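Local coordinates for protein DyP-type peroxidase (Thermobifida cellulosilytica, PDB 4GS1) that probably uses hydrogen peroxide at a haem iron to oxidise dyes and other substrates, as a member of the dye-decolorising peroxidase family, at residues 285-290 / 303-308; 309-314 / 359-364. One frame throughout, in Å; residues are numbered along the deposited sequence.

Contact 1. Residues 285-290 / 303-308. With HEM (protoporphyrin IX containing Fe), chain F.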
# COMPACT_ATOMS: atom_id res chain seq x y z
N VAL B 285 -5.51 19.63 27.09
CA VAL B 285 -5.03 18.54 27.93
C VAL B 285 -4.66 19.11 29.29
O VAL B 285 -3.63 19.79 29.43
CB VAL B 285 -3.83 17.83 27.28
CG1 VAL B 285 -3.36 16.66 28.15
CG2 VAL B 285 -4.22 17.32 25.90
N VAL B 286 -5.50 18.85 30.28
CA VAL B 286 -5.26 19.37 31.63
C VAL B 286 -4.46 18.37 32.47
O VAL B 286 -4.99 17.37 32.95
CB VAL B 286 -6.56 19.79 32.32
CG1 VAL B 286 -6.25 20.39 33.71
CG2 VAL B 286 -7.29 20.79 31.46
N LEU B 287 -3.18 18.66 32.64
CA LEU B 287 -2.25 17.70 33.23
C LEU B 287 -2.26 17.75 34.75
O LEU B 287 -1.60 16.94 35.40
CB LEU B 287 -0.85 17.95 32.68
CG LEU B 287 -0.73 17.63 31.18
CD1 LEU B 287 0.65 17.97 30.66
CD2 LEU B 287 -1.04 16.15 30.94
N THR B 288 -3.01 18.68 35.32
CA THR B 288 -3.09 18.81 36.77
C THR B 288 -4.32 18.13 37.36
O THR B 288 -4.47 18.07 38.59
CB THR B 288 -3.14 20.28 37.19
OG1 THR B 288 -4.18 20.94 36.46
CG2 THR B 288 -1.81 20.95 36.91
N ALA B 289 -5.20 17.65 36.49
CA ALA B 289 -6.46 17.06 36.93
C ALA B 289 -6.24 15.83 37.80
O ALA B 289 -5.47 14.93 37.43
CB ALA B 289 -7.33 16.71 35.73
N ARG B 290 -6.90 15.79 38.95
CA ARG B 290 -6.80 14.66 39.86
C ARG B 290 -8.17 14.10 40.23
O ARG B 290 -9.18 14.81 40.18
CB ARG B 290 -6.07 15.07 41.14
CG ARG B 290 -4.62 15.41 40.94
CD ARG B 290 -3.96 15.83 42.24
NE ARG B 290 -2.60 16.30 41.98
CZ ARG B 290 -1.54 15.51 42.00
NH1 ARG B 290 -1.68 14.21 42.28
NH2 ARG B 290 -0.33 16.00 41.74
N HIS B 303 1.61 9.08 27.22
CA HIS B 303 2.27 9.67 26.06
C HIS B 303 2.07 11.18 25.95
O HIS B 303 3.05 11.92 25.80
CB HIS B 303 1.80 8.97 24.78
CG HIS B 303 2.51 9.41 23.54
ND1 HIS B 303 3.83 9.08 23.28
CD2 HIS B 303 2.08 10.13 22.48
CE1 HIS B 303 4.18 9.59 22.11
NE2 HIS B 303 3.15 10.23 21.61
N VAL B 304 0.83 11.66 26.02
CA VAL B 304 0.62 13.09 25.82
C VAL B 304 1.12 13.93 26.98
O VAL B 304 1.40 15.11 26.80
CB VAL B 304 -0.84 13.48 25.47
CG1 VAL B 304 -1.33 12.65 24.27
CG2 VAL B 304 -1.77 13.32 26.67
N ARG B 305 1.26 13.34 28.17
CA ARG B 305 1.86 14.06 29.29
C ARG B 305 3.34 14.31 29.01
O ARG B 305 3.84 15.42 29.21
CB ARG B 305 1.68 13.30 30.61
CG ARG B 305 2.40 13.96 31.79
CD ARG B 305 2.21 13.20 33.10
NE ARG B 305 0.82 13.24 33.57
CZ ARG B 305 0.27 14.27 34.19
NH1 ARG B 305 -1.00 14.20 34.59
NH2 ARG B 305 0.97 15.37 34.44
N LEU B 306 4.04 13.28 28.55
CA LEU B 306 5.47 13.41 28.37
C LEU B 306 5.83 14.18 27.11
O LEU B 306 6.90 14.80 27.04
CB LEU B 306 6.15 12.04 28.38
CG LEU B 306 5.98 11.22 29.66
CD1 LEU B 306 6.69 9.89 29.48
CD2 LEU B 306 6.54 11.97 30.85
N ALA B 307 4.95 14.16 26.11
CA ALA B 307 5.22 14.86 24.85
C ALA B 307 4.79 16.33 24.82
O ALA B 307 5.14 17.06 23.90
CB ALA B 307 4.58 14.11 23.68
N ASN B 308 4.03 16.77 25.83
CA ASN B 308 3.51 18.15 25.86
C ASN B 308 4.65 19.16 25.82
O ASN B 308 5.67 18.96 26.48
CB ASN B 308 2.74 18.35 27.17
CG ASN B 308 1.91 19.61 27.16
OD1 ASN B 308 2.43 20.72 27.30
ND2 ASN B 308 0.60 19.44 27.01
CHA HEM F . 0.44 13.15 20.60
CHB HEM F . 0.33 8.59 18.99
CHC HEM F . 5.16 8.60 18.48
CHD HEM F . 5.25 13.31 19.68
C1A HEM F . 0.01 11.91 20.23
C2A HEM F . -1.36 11.46 20.30
C3A HEM F . -1.39 10.20 19.86
C4A HEM F . -0.05 9.82 19.49
CMA HEM F . -2.63 9.28 19.74
CAA HEM F . -2.55 12.32 20.81
CBA HEM F . -3.27 13.05 19.67
CGA HEM F . -2.45 14.16 19.08
O1A HEM F . -2.34 15.25 19.72
O2A HEM F . -1.90 13.98 17.96
C1B HEM F . 1.62 8.19 18.73
C2B HEM F . 2.02 6.86 18.32
C3B HEM F . 3.35 6.85 18.19
C4B HEM F . 3.84 8.18 18.50
CMB HEM F . 1.01 5.70 18.13
CAB HEM F . 4.29 5.69 17.75
CBB HEM F . 3.86 4.65 17.02
C1C HEM F . 5.60 9.88 18.76
C2C HEM F . 6.98 10.34 18.74
C3C HEM F . 7.00 11.65 19.06
C4C HEM F . 5.64 12.04 19.32
CMC HEM F . 8.18 9.45 18.35
CAC HEM F . 8.18 12.65 19.19
CBC HEM F . 9.46 12.31 19.40
C1D HEM F . 3.97 13.69 20.01
C2D HEM F . 3.59 15.03 20.37
C3D HEM F . 2.11 14.98 20.67
C4D HEM F . 1.72 13.61 20.44
CMD HEM F . 4.50 16.28 20.46
CAD HEM F . 1.22 16.16 21.10
CBD HEM F . 1.38 16.41 22.60
CGD HEM F . 0.53 17.60 22.97
O1D HEM F . -0.64 17.40 23.41
O2D HEM F . 1.00 18.76 22.80
NA HEM F . 0.80 10.89 19.73
NB HEM F . 2.76 8.98 18.84
NC HEM F . 4.80 10.95 19.14
ND HEM F . 2.84 12.87 20.06
FE HEM F . 2.81 10.91 19.55
O HOH W 1 -1.99 21.08 27.55

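Contact 2. Residues 309-314 / 359-364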
# COMPACT_ATOMS: atom_id res chain seq x y z
N PRO B 309 4.50 20.24 25.03
CA PRO B 309 5.56 21.26 24.98
C PRO B 309 6.00 21.75 26.37
O PRO B 309 7.19 22.04 26.56
CB PRO B 309 4.91 22.40 24.19
CG PRO B 309 3.99 21.68 23.24
CD PRO B 309 3.42 20.53 24.06
N GLU B 310 5.08 21.81 27.33
CA GLU B 310 5.44 22.31 28.67
C GLU B 310 6.43 21.41 29.41
O GLU B 310 7.09 21.86 30.35
CB GLU B 310 4.19 22.55 29.53
CG GLU B 310 3.17 23.52 28.94
CD GLU B 310 3.57 24.99 29.04
OE1 GLU B 310 4.70 25.30 29.48
OE2 GLU B 310 2.74 25.85 28.67
N ASN B 311 6.52 20.14 29.01
CA ASN B 311 7.47 19.18 29.59
C ASN B 311 8.76 19.14 28.80
O ASN B 311 9.67 18.36 29.11
CB ASN B 311 6.84 17.78 29.62
CG ASN B 311 7.72 16.74 30.34
OD1 ASN B 311 8.13 16.96 31.48
ND2 ASN B 311 8.01 15.61 29.67
N ASN B 312 8.85 19.96 27.76
CA ASN B 312 9.98 19.90 26.84
C ASN B 312 10.54 21.26 26.45
O ASN B 312 10.92 21.46 25.30
CB ASN B 312 9.59 19.12 25.59
CG ASN B 312 9.33 17.66 25.88
OD1 ASN B 312 10.28 16.88 26.05
ND2 ASN B 312 8.06 17.28 25.96
N LEU B 313 10.59 22.18 27.41
CA LEU B 313 11.18 23.50 27.20
C LEU B 313 10.47 24.29 26.09
O LEU B 313 11.06 25.19 25.47
CB LEU B 313 12.68 23.38 26.89
CG LEU B 313 13.51 22.44 27.77
CD1 LEU B 313 14.94 22.35 27.24
CD2 LEU B 313 13.51 22.90 29.21
N GLY B 314 9.21 23.96 25.84
CA GLY B 314 8.43 24.64 24.81
C GLY B 314 8.52 24.00 23.43
O GLY B 314 7.93 24.52 22.48
N VAL B 359 11.70 8.60 26.04
CA VAL B 359 12.61 7.52 26.39
C VAL B 359 12.99 7.57 27.86
O VAL B 359 12.86 6.57 28.58
CB VAL B 359 13.90 7.59 25.51
CG1 VAL B 359 14.91 6.55 25.97
CG2 VAL B 359 13.55 7.38 24.05
N GLU B 360 13.45 8.73 28.33
CA GLU B 360 14.00 8.83 29.68
C GLU B 360 12.96 8.87 30.80
O GLU B 360 13.27 8.53 31.94
CB GLU B 360 14.94 10.05 29.78
CG GLU B 360 16.15 9.95 28.85
CD GLU B 360 16.94 11.25 28.77
OE1 GLU B 360 16.66 12.18 29.55
OE2 GLU B 360 17.84 11.33 27.90
N GLN B 361 11.74 9.29 30.48
CA GLN B 361 10.70 9.33 31.49
C GLN B 361 9.72 8.17 31.40
O GLN B 361 8.71 8.14 32.11
CB GLN B 361 9.97 10.69 31.46
CG GLN B 361 10.93 11.87 31.64
CD GLN B 361 10.22 13.20 31.59
OE1 GLN B 361 10.49 14.02 30.71
NE2 GLN B 361 9.31 13.43 32.53
N GLY B 362 10.01 7.20 30.53
CA GLY B 362 9.29 5.94 30.51
C GLY B 362 7.87 5.96 29.97
O GLY B 362 6.96 5.39 30.58
N ASP B 363 7.69 6.60 28.82
CA ASP B 363 6.42 6.62 28.10
C ASP B 363 5.85 5.21 28.04
O ASP B 363 6.53 4.28 27.60
CB ASP B 363 6.70 7.15 26.69
CG ASP B 363 5.46 7.28 25.82
OD1 ASP B 363 4.32 7.01 26.27
OD2 ASP B 363 5.64 7.66 24.64
N ALA B 364 4.61 5.04 28.49
CA ALA B 364 3.94 3.74 28.44
C ALA B 364 3.88 3.19 27.02
O ALA B 364 3.86 1.97 26.82
CB ALA B 364 2.54 3.85 29.03
O HOH W 2 11.86 15.97 30.23
O HOH W 3 6.34 15.08 33.21

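Contact 1. Residues 285-290 / 303-308
Both terminal nitrogens of Arg305 converge on a single acceptor, the carbonyl oxygen of Leu287 inside the type I turn from Val286 to Ala289. Arg305 NH1 lies 2.9 Å from Leu287 O, the straighter bond at 151°; Arg305 NH2 is 3.2 Å from Leu287 O, at 138°. The oxygen sits close to the guanidinium plane, while the two nitrogens reach it from opposite faces of its own carbonyl plane. Arg305 is bent at chi3 (-67°), and Leu287 CD2 lies over the centre of one guanidinium face, 4.0 Å from Arg305 CZ. The same leucine extends its other methyl, CD1, to 3.9 Å from Asn308 ND2. Farther along, Val285 CG1 meets Val304 CG2 at 4.0 Å, and a water that donates to Val285 O accepts from Asn308 ND2, joining loop and helix end. Asn308 OD1 turns to Glu310 N.

Helix 303-307, which carries Val304 and Arg305, is the proximal haem helix: His303 NE2 binds the iron at 2.2 Å, and Val304 CG1 and Ala307 CB pack against the porphyrin. Arg305 also donates through NH1 to Ile298 O and through NE to Pro299 O. Gathering three backbone carbonyls around one guanidinium ties the 285-290 loop to this helix, and the three carbonyl dipoles probably help to stabilise the positive charge of the guanidinium.

Contact 2. Residues 309-314 / 359-364
The 3-10 turn after helix 303-307, through Asn311, meets the end of helix 351-360, where Gln361 is the first residue to leave helical geometry. The contact is small and lies at the surface, carried by two side-chain amides that approach from opposite directions. Asn311 ND2 donates to Gln361 OE1 over 3.1 Å with an N-H...O angle of 155°. The donor stands tilted from the Gln361 carbonyl plane, and the two amide planes are 58° apart, so the groups meet askew and not as a coplanar pair. Asn311 holds its CG anti to the backbone N (chi1 -175°), which carries the amide across toward Gln361, whose chain runs out extended beyond CG. The ND2 of Asn311 also donates to Leu306 O, its stronger partner, so this one nitrogen links both the proximal helix and the end of helix 351-360. A water bridges Asn311 OD1 and Gln361 NE2 through weak bonds.

Within the turn, Pro309 O accepts from Asn312 N and Gly314 N, each 2.9 Å away and on opposite faces of its plane. Asn312 is buried; its OD1 bonds Ser357 OG of helix 351-360, and its ND2 bonds Leu306 O and Asn308 O. On the other segment, Gly362, with positive phi, turns the chain into Asp363, whose OD1 accepts from Leu365 N and whose OD2 is hydrogen-bonded to His303 ND1; together they hold the carboxylate. The contact thus joins the turn after the haem-ligand helix to the end of helix 351-360, next to the proximal side of the haem, in the C-terminal half of a DyP-type peroxidase, a domain with the ferredoxin-like fold typical of the family.

Contacts 1 and 2 follow one another along the chain, their centres 10 Å apart, and share the proximal wall of the haem pocket. A direct tie runs between His303 ND1 of contact 1 and Asp363 OD2 of contact 2, 2.7 Å apart and probably hydrogen-bonded. It forms an Asp-His-iron arrangement as in other haem peroxidases, in which the carboxylate probably orients the ring and strengthens it as a ligand to the metal. Leu306 of contact 1 packs on contact 2: its CD1 lies 3.5 Å from Asp363 N, and its CD2 is 3.6 Å from Gln361 NE2. Pro309 of contact 2 also touches the haem, whereas the Asn311 side chain stands about 9 Å from it.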